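Local structure of transcriptional regulator, TetR family (Legionella pneumophila subsp. pneumophila str. Philadelphia 1, 3ON4) at residues L82-K87 / L142-Y147; L133-L138 / S151-A156; D35-T38 / K43-S46; V59-W64 / M106-M111; A94-T99 / G165-A170. The protein probably binds DNA and regulates transcription, as an all-helical TetR-family protein assembled from two subunits. All coordinates share one frame; numbering follows the deposited sequence.

Contact 1: residues L82-K87 / L142-Y147; sequences LSAKEK and LETNGY
A84 and N145 meet at the tight spot of this surface contact. The methyl A84 CB lies 3.6 Å from N145 CB and 3.7 Å from N145 CG. N145 CG stands roughly opposite its own backbone N (chi1 -153°), beside the carbonyl carbon, and this brings the start of the amide against the methyl. T144 adds a looser touch, with OG1 4.0 Å from A84 CB. That hydroxyl is hydrogen-bonded to the carbonyl of V141, three residues back. No direct hydrogen bond joins the two segments.

Two helix ends face each other here. S83 and E86 form a capping box at the start of helix 84-98. E86 OE1 accepts from S83 N at 2.8 Å, on the anti side of the carboxylate, and S83 OG accepts in return from E86 N at 3.0 Å. On the other segment a Schellman motif closes the end of helix 121-144, with G146 at positive phi (95°).

The looser side is wet. One water accepts from A84 N at 2.9 Å and donates only weakly to N145 OD1. A second water accepts from K85 N at 3.0 Å and donates to N145 OD1 at 3.1 Å. The amide oxygen therefore reaches two backbone N-H groups of the first helical turn through solvent. N145 also packs against I190 and K191 near the chain end. K85 runs away from the contact, and its NZ is hydrogen-bonded to the carbonyl of D187.

Contact 2: residues L133-L138 / S151-A156; sequences LIIEWL and SSLSLA
A156 N donates to S152 O at 2.8 Å, a regular bond within helix 149-173. From this helical position A156 CB points at helix 121-144. Across the contact A156 CB lies 3.7 Å from L138 CB, and the CA atoms of these two residues are 5.3 Å apart. The same methyl rests 3.8 Å from the carbonyl oxygen of I135. The methyl thus sits between L138 CB and the backbone carbonyl of I135, three residues earlier. L138 keeps CG beside its backbone N (chi1 -74°), and CD1 then comes 3.7 Å from A156 O.

The other touch is between two branches. I135 CG2 meets L153 CD1 at 3.9 Å, and the two side chains cross obliquely. L153 stretches to this point from the flank of its helix, with CG set opposite the backbone N (chi1 -156°). No hydrogen bond crosses the interface; aliphatic carbons do the touching, against each other and against two carbonyl oxygens.

The axes of the two segments approach to 8.9 Å and run at 131°, antiparallel in sense but well inclined. L138 also packs on I88 and F91 of helix 84-98. I135 reaches F178 of the second subunit. The arrangement is a buried helix-helix joint between consecutive helices of the helical bundle that forms the C-terminal domain of this TetR-family protein, beside its subunit interface.

Contact 3: residues D35-T38 / K43-S46; sequences DIAT and KTAS
Helix 33-40 and the start of helix 44-50 come close at A37 and T44, whose CA atoms are 5.2 Å apart. At this short separation the A37 methyl and the T44 hydroxyl meet between the backbones. A37 CB points at the second segment and lies 3.4 Å from T44 OG1. It is 3.9 Å from T44 N and 4.2 Å from K43 C, so the methyl meets both the hydroxyl and the backbone leading into the helix. T44 holds OG1 beside its backbone N (chi1 -58°), which places the oxygen over this methyl. No hydrogen bond links the two segments. S46 N bonds back to K43 O at 2.9 Å within the first turn, while the CB of K43 points away from helix 33-40.

A37 also packs on I47, and T44 on F33 and K34. I36, next to A37 in the chain, packs on I15, A19 and L22 of helix 11-26. This close joint between two short helices, across a tight turn, is characteristic of the helix-turn-helix motif predicted at residues 32-51. Helix 44-50 occupies the place of the recognition helix, which in TetR-family proteins enters the DNA major groove.

Contact 4: residues V59-W64 / M106-M111; sequences VAVISW and MCLGGM
Apolar packing carries the contact, and L108 supplies most of it. L108 CD2 reaches helix 54-77 and meets V61 CG1 at 3.9 Å. The same methyl lies 4.1 Å from I62 CA and 4.1 Å from V61 O, so one branch of the leucine touches both a side chain and the helix backbone. V61 directs CG1 at the leucine by holding it opposite the backbone N (chi1 169°). The backbones stay well apart, with I62 CA and L108 CA at 7.5 Å. The leucine side chain spans this gap.

Polar interactions act within the second segment and not across the contact. C107 is the N-cap of helix 108-115. Its SG accepts from G110 N at 3.4 Å, with an N-H...S angle of 161°. M111 N bonds to C107 O at 3.0 Å. These bonds order the first turn, in which L108 stands. Just before it, the carbonyl of M106, a selenomethionine, accepts from the side-chain amide of Q24.

Helix 11-26 closes one side of the cluster: V61 packs on L16 and A19, and L108 on I23. Helix 121-144 contributes I123, which I62 touches. The contact is buried near the centre of the chain. It belongs to the junction where the N-terminal domain, which carries the predicted DNA-binding motif, meets the C-terminal domain, as in the TetR fold.

Contact 5: residues A94-T99 / G165-A170; sequences AILTLT and GGLLLA
L167 has by far the most surface buried here, and it packs on helix 84-98 and the residue after it. Both of its methyls touch T99; CD1 also meets I95, and CD2 also meets L96. CD1 lies 3.6 Å from I95 CG2, with the two side chains crossing at about a right angle. CD2 lies 3.3 Å from T99 OG1 and makes a looser touch, 4.2 Å, with L96 CD2.

T99 comes second. It is the first residue to leave the helix, and its OG1 sits between the backbone N and the carbonyl carbon (chi1 62°). From there the hydroxyl donates to I95 O at 2.7 Å. The donor approaches from above the carbonyl plane, 48° out of it. T99 N also bonds to L96 O, at 3.2 Å. The buried hydroxyl is thus satisfied within its own segment while its oxygen rests against the leucine methyls, 3.6 Å from L167 CD1.

I95 is third. Its CG2 branch, set opposite the backbone N, makes the touch, while the other branch leads away from L167.

L167 also packs on the loop residues Y100 and M106, and on L179 of helix 177-189. The next residue, L168, packs on A113 of the second subunit. The joint ties the end of helix 84-98 to long helix 149-173, in the buried interior of the C-terminal helical domain typical of TetR-family regulators.

How the contacts relate
Contacts 1, 2 and 5 lie in the C-terminal domain. Contact 1 is at its surface end, 22 Å from contact 5 between centres. Contacts 1 and 2 share helix 121-144 and touch: K87 O is 3.6 Å from W137 CH2. Contact 5 shares helix 84-98 with contact 1 and helix 149-173 with contact 2. Contacts 4 and 5 also touch, with C107 CA 3.5 Å from T99 CG2 and the selenium of M106 3.7 Å from L167 CB. Contact 3, in the predicted DNA-binding motif, is 45 Å from contact 1 and 20 Å from contact 4 between centres. The sodium ion at S114 and D115 is about 11 Å from the L108 side chain.

Contact 1: residues L82-K87 / L142-Y147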
# COMPACT_ATOMS: atom_id res chain seq x y z
N LEU A 82 -21.60 4.94 -21.59
CA LEU A 82 -20.36 5.47 -21.04
C LEU A 82 -19.22 5.37 -22.04
O LEU A 82 -19.04 4.35 -22.70
CB LEU A 82 -19.95 4.72 -19.76
CG LEU A 82 -20.94 4.79 -18.59
CD1 LEU A 82 -20.38 4.05 -17.41
CD2 LEU A 82 -21.28 6.24 -18.22
N SER A 83 -18.43 6.43 -22.13
CA SER A 83 -17.19 6.41 -22.92
C SER A 83 -16.17 5.57 -22.13
O SER A 83 -16.37 5.30 -20.94
CB SER A 83 -16.68 7.83 -23.08
OG SER A 83 -16.22 8.30 -21.81
N ALA A 84 -15.07 5.16 -22.78
CA ALA A 84 -14.02 4.43 -22.07
C ALA A 84 -13.50 5.23 -20.88
O ALA A 84 -13.29 4.70 -19.78
CB ALA A 84 -12.87 4.09 -23.01
N LYS A 85 -13.30 6.52 -21.09
CA LYS A 85 -12.82 7.40 -20.04
C LYS A 85 -13.81 7.43 -18.89
O LYS A 85 -13.42 7.37 -17.74
CB LYS A 85 -12.65 8.82 -20.57
CG LYS A 85 -12.06 9.78 -19.58
CD LYS A 85 -11.73 11.09 -20.27
CE LYS A 85 -10.95 12.00 -19.37
NZ LYS A 85 -10.51 13.21 -20.10
N GLU A 86 -15.10 7.50 -19.20
CA GLU A 86 -16.12 7.52 -18.16
C GLU A 86 -16.14 6.20 -17.39
O GLU A 86 -16.41 6.19 -16.19
CB GLU A 86 -17.50 7.82 -18.77
CG GLU A 86 -17.72 9.30 -19.18
CD GLU A 86 -19.00 9.53 -19.96
OE1 GLU A 86 -19.44 8.65 -20.74
OE2 GLU A 86 -19.57 10.63 -19.83
N LYS A 87 -15.86 5.09 -18.06
CA LYS A 87 -15.81 3.77 -17.38
C LYS A 87 -14.67 3.72 -16.34
O LYS A 87 -14.85 3.20 -15.22
CB LYS A 87 -15.66 2.64 -18.41
CG LYS A 87 -16.90 2.44 -19.29
CD LYS A 87 -16.69 1.36 -20.34
CE LYS A 87 -17.94 1.19 -21.20
NZ LYS A 87 -17.68 0.47 -22.48
N LEU A 142 -9.47 0.14 -21.95
CA LEU A 142 -8.52 1.01 -22.64
C LEU A 142 -8.28 0.60 -24.08
O LEU A 142 -8.08 1.46 -24.94
CB LEU A 142 -7.19 1.07 -21.87
CG LEU A 142 -7.19 1.77 -20.51
CD1 LEU A 142 -5.87 1.48 -19.78
CD2 LEU A 142 -7.40 3.27 -20.64
N GLU A 143 -8.32 -0.70 -24.36
CA GLU A 143 -8.25 -1.19 -25.74
C GLU A 143 -9.45 -0.75 -26.57
O GLU A 143 -9.30 -0.43 -27.76
CB GLU A 143 -8.09 -2.70 -25.78
CG GLU A 143 -6.71 -3.17 -25.37
CD GLU A 143 -6.59 -4.68 -25.25
OE1 GLU A 143 -7.62 -5.36 -25.02
OE2 GLU A 143 -5.46 -5.18 -25.40
N THR A 144 -10.63 -0.68 -25.95
CA THR A 144 -11.82 -0.12 -26.63
C THR A 144 -11.66 1.37 -26.91
O THR A 144 -12.34 1.92 -27.77
CB THR A 144 -13.14 -0.34 -25.86
OG1 THR A 144 -13.15 0.46 -24.66
CG2 THR A 144 -13.35 -1.83 -25.53
N ASN A 145 -10.77 2.03 -26.18
CA ASN A 145 -10.48 3.43 -26.46
C ASN A 145 -9.43 3.62 -27.56
O ASN A 145 -9.05 4.75 -27.88
CB ASN A 145 -10.04 4.13 -25.18
CG ASN A 145 -10.32 5.62 -25.20
OD1 ASN A 145 -11.28 6.07 -25.84
ND2 ASN A 145 -9.48 6.38 -24.53
N GLY A 146 -8.96 2.51 -28.14
CA GLY A 146 -8.03 2.58 -29.28
C GLY A 146 -6.57 2.47 -28.90
O GLY A 146 -5.71 2.46 -29.77
N TYR A 147 -6.27 2.36 -27.60
CA TYR A 147 -4.91 2.13 -27.15
C TYR A 147 -4.45 0.75 -27.63
O TYR A 147 -5.23 -0.21 -27.62
CB TYR A 147 -4.81 2.19 -25.63
CG TYR A 147 -4.86 3.58 -25.04
CD1 TYR A 147 -3.77 4.44 -25.12
CD2 TYR A 147 -6.00 4.03 -24.38
CE1 TYR A 147 -3.81 5.71 -24.55
CE2 TYR A 147 -6.05 5.29 -23.81
CZ TYR A 147 -4.95 6.13 -23.90
OH TYR A 147 -5.01 7.38 -23.34
O HOH W 1 -14.60 5.70 -25.59
O HOH W 2 -13.01 7.66 -23.87

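Contact 2: residues L133-L138 / S151-A156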
# COMPACT_ATOMS: atom_id res chain seq x y z
N LEU A 133 -7.67 -9.52 -12.15
CA LEU A 133 -9.01 -9.19 -12.63
C LEU A 133 -9.16 -7.69 -12.91
O LEU A 133 -9.68 -7.31 -13.94
CB LEU A 133 -10.06 -9.62 -11.63
CG LEU A 133 -11.51 -9.48 -12.11
CD1 LEU A 133 -12.34 -10.71 -11.72
CD2 LEU A 133 -12.09 -8.21 -11.55
N ILE A 134 -8.65 -6.87 -11.99
CA ILE A 134 -8.74 -5.43 -12.12
C ILE A 134 -7.93 -4.94 -13.31
O ILE A 134 -8.43 -4.16 -14.12
CB ILE A 134 -8.27 -4.68 -10.84
CG1 ILE A 134 -9.19 -4.95 -9.63
CG2 ILE A 134 -8.13 -3.15 -11.11
CD1 ILE A 134 -10.58 -4.46 -9.77
N ILE A 135 -6.70 -5.43 -13.43
CA ILE A 135 -5.79 -5.04 -14.50
C ILE A 135 -6.33 -5.46 -15.87
O ILE A 135 -6.37 -4.64 -16.81
CB ILE A 135 -4.38 -5.61 -14.22
CG1 ILE A 135 -3.80 -4.89 -12.99
CG2 ILE A 135 -3.48 -5.52 -15.47
CD1 ILE A 135 -2.62 -5.57 -12.40
N GLU A 136 -6.81 -6.70 -15.98
CA GLU A 136 -7.44 -7.18 -17.22
C GLU A 136 -8.67 -6.32 -17.59
O GLU A 136 -8.82 -5.95 -18.75
CB GLU A 136 -7.84 -8.66 -17.10
CG GLU A 136 -8.47 -9.27 -18.37
CD GLU A 136 -7.61 -9.09 -19.61
OE1 GLU A 136 -6.36 -9.22 -19.52
OE2 GLU A 136 -8.18 -8.79 -20.68
N TRP A 137 -9.51 -5.99 -16.61
CA TRP A 137 -10.68 -5.13 -16.89
C TRP A 137 -10.27 -3.75 -17.42
O TRP A 137 -10.76 -3.28 -18.45
CB TRP A 137 -11.50 -4.95 -15.62
CG TRP A 137 -12.76 -4.23 -15.88
CD1 TRP A 137 -13.94 -4.75 -16.34
CD2 TRP A 137 -12.99 -2.83 -15.72
NE1 TRP A 137 -14.88 -3.76 -16.48
CE2 TRP A 137 -14.32 -2.57 -16.10
CE3 TRP A 137 -12.18 -1.76 -15.31
CZ2 TRP A 137 -14.87 -1.30 -16.06
CZ3 TRP A 137 -12.72 -0.49 -15.27
CH2 TRP A 137 -14.07 -0.27 -15.64
N LEU A 138 -9.34 -3.12 -16.71
CA LEU A 138 -8.78 -1.81 -17.13
C LEU A 138 -8.15 -1.83 -18.54
O LEU A 138 -8.42 -0.95 -19.37
CB LEU A 138 -7.75 -1.32 -16.09
CG LEU A 138 -8.27 -0.79 -14.75
CD1 LEU A 138 -7.12 -0.49 -13.77
CD2 LEU A 138 -9.10 0.48 -15.01
N SER A 151 0.37 -0.31 -24.55
CA SER A 151 0.05 0.95 -23.87
C SER A 151 -1.12 0.76 -22.91
O SER A 151 -1.15 1.40 -21.87
CB SER A 151 -0.32 2.03 -24.89
OG SER A 151 0.72 2.20 -25.85
N SER A 152 -2.07 -0.10 -23.27
CA SER A 152 -3.22 -0.40 -22.42
C SER A 152 -2.78 -1.08 -21.12
O SER A 152 -3.25 -0.75 -20.05
CB SER A 152 -4.22 -1.29 -23.15
OG SER A 152 -4.92 -0.57 -24.16
N LEU A 153 -1.88 -2.05 -21.24
CA LEU A 153 -1.38 -2.76 -20.07
C LEU A 153 -0.57 -1.82 -19.17
O LEU A 153 -0.70 -1.88 -17.95
CB LEU A 153 -0.53 -3.95 -20.51
CG LEU A 153 -0.35 -5.14 -19.57
CD1 LEU A 153 -1.70 -5.65 -18.98
CD2 LEU A 153 0.38 -6.26 -20.33
N SER A 154 0.29 -0.99 -19.77
CA SER A 154 1.11 -0.04 -19.03
C SER A 154 0.24 0.97 -18.28
O SER A 154 0.47 1.27 -17.09
CB SER A 154 2.09 0.70 -19.96
OG SER A 154 2.81 1.71 -19.23
N LEU A 155 -0.77 1.50 -18.97
CA LEU A 155 -1.66 2.49 -18.35
C LEU A 155 -2.55 1.84 -17.29
O LEU A 155 -2.82 2.43 -16.24
CB LEU A 155 -2.51 3.20 -19.41
CG LEU A 155 -3.39 4.39 -18.99
CD1 LEU A 155 -2.63 5.38 -18.13
CD2 LEU A 155 -3.98 5.12 -20.24
N ALA A 156 -3.03 0.63 -17.58
CA ALA A 156 -3.83 -0.10 -16.60
C ALA A 156 -3.01 -0.25 -15.30
O ALA A 156 -3.51 -0.03 -14.21
CB ALA A 156 -4.25 -1.48 -17.15

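Contact 3: residues D35-T38 / K43-S46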
# COMPACT_ATOMS: atom_id res chain seq x y z
N ASP A 35 -12.31 -10.88 17.86
CA ASP A 35 -12.81 -9.57 17.46
C ASP A 35 -14.16 -9.67 16.74
O ASP A 35 -15.05 -8.81 16.94
CB ASP A 35 -11.82 -8.85 16.54
CG ASP A 35 -10.55 -8.44 17.25
OD1 ASP A 35 -10.62 -8.08 18.44
OD2 ASP A 35 -9.48 -8.45 16.59
N ILE A 36 -14.29 -10.67 15.86
CA ILE A 36 -15.52 -10.84 15.08
C ILE A 36 -16.66 -11.26 16.00
O ILE A 36 -17.75 -10.71 15.92
CB ILE A 36 -15.37 -11.91 13.97
CG1 ILE A 36 -14.33 -11.46 12.94
CG2 ILE A 36 -16.70 -12.17 13.28
CD1 ILE A 36 -14.11 -12.48 11.85
N ALA A 37 -16.39 -12.24 16.85
CA ALA A 37 -17.38 -12.75 17.80
C ALA A 37 -17.95 -11.62 18.67
O ALA A 37 -19.17 -11.54 18.90
CB ALA A 37 -16.75 -13.81 18.68
N THR A 38 -17.06 -10.76 19.15
CA THR A 38 -17.45 -9.64 20.00
C THR A 38 -18.28 -8.65 19.18
O THR A 38 -19.28 -8.15 19.66
CB THR A 38 -16.20 -8.94 20.58
OG1 THR A 38 -15.55 -9.83 21.49
CG2 THR A 38 -16.56 -7.64 21.32
N LYS A 43 -20.69 -16.84 19.19
CA LYS A 43 -19.62 -17.58 19.87
C LYS A 43 -18.42 -17.69 18.95
O LYS A 43 -18.59 -17.88 17.74
CB LYS A 43 -20.11 -18.96 20.28
CG LYS A 43 -21.30 -18.93 21.25
CD LYS A 43 -21.90 -20.32 21.51
CE LYS A 43 -23.23 -20.20 22.24
NZ LYS A 43 -23.83 -21.52 22.57
N THR A 44 -17.20 -17.56 19.50
CA THR A 44 -15.97 -17.70 18.70
C THR A 44 -15.98 -19.07 18.05
O THR A 44 -15.48 -19.25 16.94
CB THR A 44 -14.69 -17.49 19.56
OG1 THR A 44 -14.74 -16.18 20.17
CG2 THR A 44 -13.41 -17.60 18.72
N ALA A 45 -16.58 -20.04 18.73
CA ALA A 45 -16.69 -21.41 18.21
C ALA A 45 -17.55 -21.51 16.94
O ALA A 45 -17.33 -22.41 16.12
CB ALA A 45 -17.22 -22.35 19.31
N SER A 46 -18.52 -20.60 16.77
CA SER A 46 -19.36 -20.55 15.56
C SER A 46 -18.55 -20.02 14.36
O SER A 46 -18.89 -20.29 13.21
CB SER A 46 -20.61 -19.68 15.78
OG SER A 46 -21.47 -20.27 16.76

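Contact 4: residues V59-W64 / M106-M111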
# COMPACT_ATOMS: atom_id res chain seq x y z
N VAL A 59 -9.12 -16.60 2.73
CA VAL A 59 -9.39 -17.04 1.36
C VAL A 59 -10.82 -16.69 0.94
O VAL A 59 -11.06 -16.16 -0.15
CB VAL A 59 -9.14 -18.56 1.22
CG1 VAL A 59 -9.75 -19.14 -0.07
CG2 VAL A 59 -7.64 -18.86 1.30
N ALA A 60 -11.76 -17.01 1.81
CA ALA A 60 -13.17 -16.80 1.53
C ALA A 60 -13.53 -15.29 1.43
O ALA A 60 -14.30 -14.89 0.55
CB ALA A 60 -14.04 -17.52 2.61
N VAL A 61 -12.94 -14.45 2.28
CA VAL A 61 -13.18 -13.01 2.24
C VAL A 61 -12.68 -12.43 0.90
O VAL A 61 -13.39 -11.68 0.24
CB VAL A 61 -12.47 -12.27 3.41
CG1 VAL A 61 -12.50 -10.74 3.19
CG2 VAL A 61 -13.14 -12.64 4.74
N ILE A 62 -11.47 -12.79 0.49
CA ILE A 62 -10.93 -12.21 -0.74
C ILE A 62 -11.73 -12.72 -1.94
O ILE A 62 -12.05 -11.96 -2.83
CB ILE A 62 -9.45 -12.49 -0.99
CG1 ILE A 62 -8.59 -12.01 0.16
CG2 ILE A 62 -8.99 -11.77 -2.29
CD1 ILE A 62 -7.19 -12.67 0.22
N SER A 63 -12.08 -14.01 -1.93
CA SER A 63 -12.85 -14.58 -3.02
C SER A 63 -14.22 -13.89 -3.19
O SER A 63 -14.62 -13.53 -4.31
CB SER A 63 -13.00 -16.10 -2.82
OG SER A 63 -13.71 -16.69 -3.89
N TRP A 64 -14.94 -13.70 -2.07
CA TRP A 64 -16.20 -12.98 -2.05
C TRP A 64 -16.07 -11.54 -2.56
O TRP A 64 -16.85 -11.07 -3.42
CB TRP A 64 -16.69 -12.95 -0.62
CG TRP A 64 -17.98 -12.29 -0.39
CD1 TRP A 64 -19.15 -12.48 -1.07
CD2 TRP A 64 -18.27 -11.35 0.65
NE1 TRP A 64 -20.14 -11.69 -0.53
CE2 TRP A 64 -19.63 -10.99 0.53
CE3 TRP A 64 -17.50 -10.75 1.67
CZ2 TRP A 64 -20.24 -10.07 1.39
CZ3 TRP A 64 -18.11 -9.84 2.51
CH2 TRP A 64 -19.46 -9.51 2.38
N MSE A 106 -9.19 0.97 3.64
CA MSE A 106 -8.27 0.75 2.55
C MSE A 106 -8.86 -0.32 1.63
O MSE A 106 -9.73 -1.10 2.03
CB MSE A 106 -6.93 0.27 3.13
CG MSE A 106 -5.82 -0.05 2.14
SE MSE A 106 -5.41 1.44 0.95
CE MSE A 106 -4.16 0.54 -0.21
N CYS A 107 -8.37 -0.36 0.39
CA CYS A 107 -8.67 -1.44 -0.54
C CYS A 107 -8.34 -2.78 0.10
O CYS A 107 -7.26 -2.93 0.66
CB CYS A 107 -7.80 -1.29 -1.79
SG CYS A 107 -7.97 -2.64 -3.03
N LEU A 108 -9.25 -3.75 0.02
CA LEU A 108 -8.96 -5.09 0.56
C LEU A 108 -7.74 -5.73 -0.12
O LEU A 108 -6.88 -6.35 0.53
CB LEU A 108 -10.15 -6.03 0.39
CG LEU A 108 -10.08 -7.38 1.08
CD1 LEU A 108 -10.23 -7.24 2.62
CD2 LEU A 108 -11.16 -8.28 0.53
N GLY A 109 -7.67 -5.55 -1.43
CA GLY A 109 -6.54 -6.05 -2.19
C GLY A 109 -5.23 -5.42 -1.75
O GLY A 109 -4.20 -6.10 -1.57
N GLY A 110 -5.24 -4.09 -1.59
CA GLY A 110 -4.08 -3.35 -1.13
C GLY A 110 -3.60 -3.82 0.24
O GLY A 110 -2.39 -3.93 0.48
N MSE A 111 -4.54 -4.08 1.14
CA MSE A 111 -4.19 -4.57 2.46
C MSE A 111 -3.49 -5.92 2.39
O MSE A 111 -2.40 -6.12 3.01
CB MSE A 111 -5.43 -4.65 3.34
CG MSE A 111 -5.91 -3.28 3.81
SE MSE A 111 -4.57 -2.32 4.83
CE MSE A 111 -5.71 -1.82 6.36

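Contact 5: residues A94-T99 / G165-A170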
# COMPACT_ATOMS: atom_id res chain seq x y z
N ALA A 94 -16.42 3.68 -7.88
CA ALA A 94 -16.80 2.41 -7.25
C ALA A 94 -15.79 1.98 -6.16
O ALA A 94 -16.20 1.50 -5.11
CB ALA A 94 -16.94 1.30 -8.30
N ILE A 95 -14.51 2.20 -6.41
CA ILE A 95 -13.45 1.89 -5.42
C ILE A 95 -13.61 2.84 -4.22
O ILE A 95 -13.53 2.40 -3.07
CB ILE A 95 -12.05 2.02 -6.01
CG1 ILE A 95 -11.81 0.97 -7.10
CG2 ILE A 95 -10.98 1.89 -4.88
CD1 ILE A 95 -11.97 -0.50 -6.63
N LEU A 96 -13.87 4.11 -4.47
CA LEU A 96 -14.06 5.08 -3.37
C LEU A 96 -15.20 4.66 -2.45
O LEU A 96 -15.08 4.74 -1.23
CB LEU A 96 -14.30 6.48 -3.91
CG LEU A 96 -13.05 7.14 -4.50
CD1 LEU A 96 -13.42 8.44 -5.22
CD2 LEU A 96 -11.98 7.38 -3.44
N THR A 97 -16.30 4.19 -3.04
CA THR A 97 -17.46 3.72 -2.28
C THR A 97 -17.09 2.57 -1.33
O THR A 97 -17.61 2.49 -0.23
CB THR A 97 -18.56 3.23 -3.24
OG1 THR A 97 -19.05 4.35 -3.98
CG2 THR A 97 -19.73 2.58 -2.49
N LEU A 98 -16.20 1.70 -1.78
CA LEU A 98 -15.84 0.51 -1.02
C LEU A 98 -14.69 0.78 -0.03
O LEU A 98 -14.41 -0.06 0.84
CB LEU A 98 -15.43 -0.60 -1.98
CG LEU A 98 -16.54 -1.19 -2.86
CD1 LEU A 98 -15.91 -1.99 -3.99
CD2 LEU A 98 -17.46 -2.03 -1.99
N THR A 99 -14.02 1.92 -0.17
CA THR A 99 -12.78 2.16 0.59
C THR A 99 -12.91 3.45 1.40
O THR A 99 -13.57 3.47 2.45
CB THR A 99 -11.55 2.12 -0.35
OG1 THR A 99 -11.64 3.15 -1.34
CG2 THR A 99 -11.45 0.71 -1.04
N GLY A 165 -1.83 3.54 -4.06
CA GLY A 165 -0.99 4.47 -3.32
C GLY A 165 -1.75 5.70 -2.84
O GLY A 165 -1.51 6.19 -1.73
N GLY A 166 -2.65 6.21 -3.68
CA GLY A 166 -3.50 7.34 -3.32
C GLY A 166 -4.41 7.05 -2.14
O GLY A 166 -4.54 7.89 -1.21
N LEU A 167 -5.01 5.86 -2.14
CA LEU A 167 -5.87 5.45 -1.01
C LEU A 167 -5.04 5.27 0.25
O LEU A 167 -5.45 5.68 1.31
CB LEU A 167 -6.62 4.14 -1.31
CG LEU A 167 -7.78 4.20 -2.27
CD1 LEU A 167 -8.30 2.79 -2.61
CD2 LEU A 167 -8.91 5.05 -1.65
N LEU A 168 -3.87 4.67 0.11
CA LEU A 168 -2.98 4.40 1.23
C LEU A 168 -2.65 5.69 1.98
O LEU A 168 -2.72 5.76 3.22
CB LEU A 168 -1.70 3.77 0.69
CG LEU A 168 -0.71 3.14 1.65
CD1 LEU A 168 -1.29 1.85 2.30
CD2 LEU A 168 0.58 2.80 0.87
N LEU A 169 -2.31 6.74 1.22
CA LEU A 169 -1.89 7.98 1.82
C LEU A 169 -3.09 8.87 2.21
O LEU A 169 -3.00 9.57 3.23
CB LEU A 169 -0.92 8.74 0.90
CG LEU A 169 0.33 7.92 0.58
CD1 LEU A 169 1.25 8.69 -0.33
CD2 LEU A 169 1.05 7.52 1.87
N ALA A 170 -4.16 8.88 1.41
CA ALA A 170 -5.32 9.72 1.74
C ALA A 170 -5.88 9.39 3.11
O ALA A 170 -6.26 10.28 3.85
CB ALA A 170 -6.44 9.61 0.67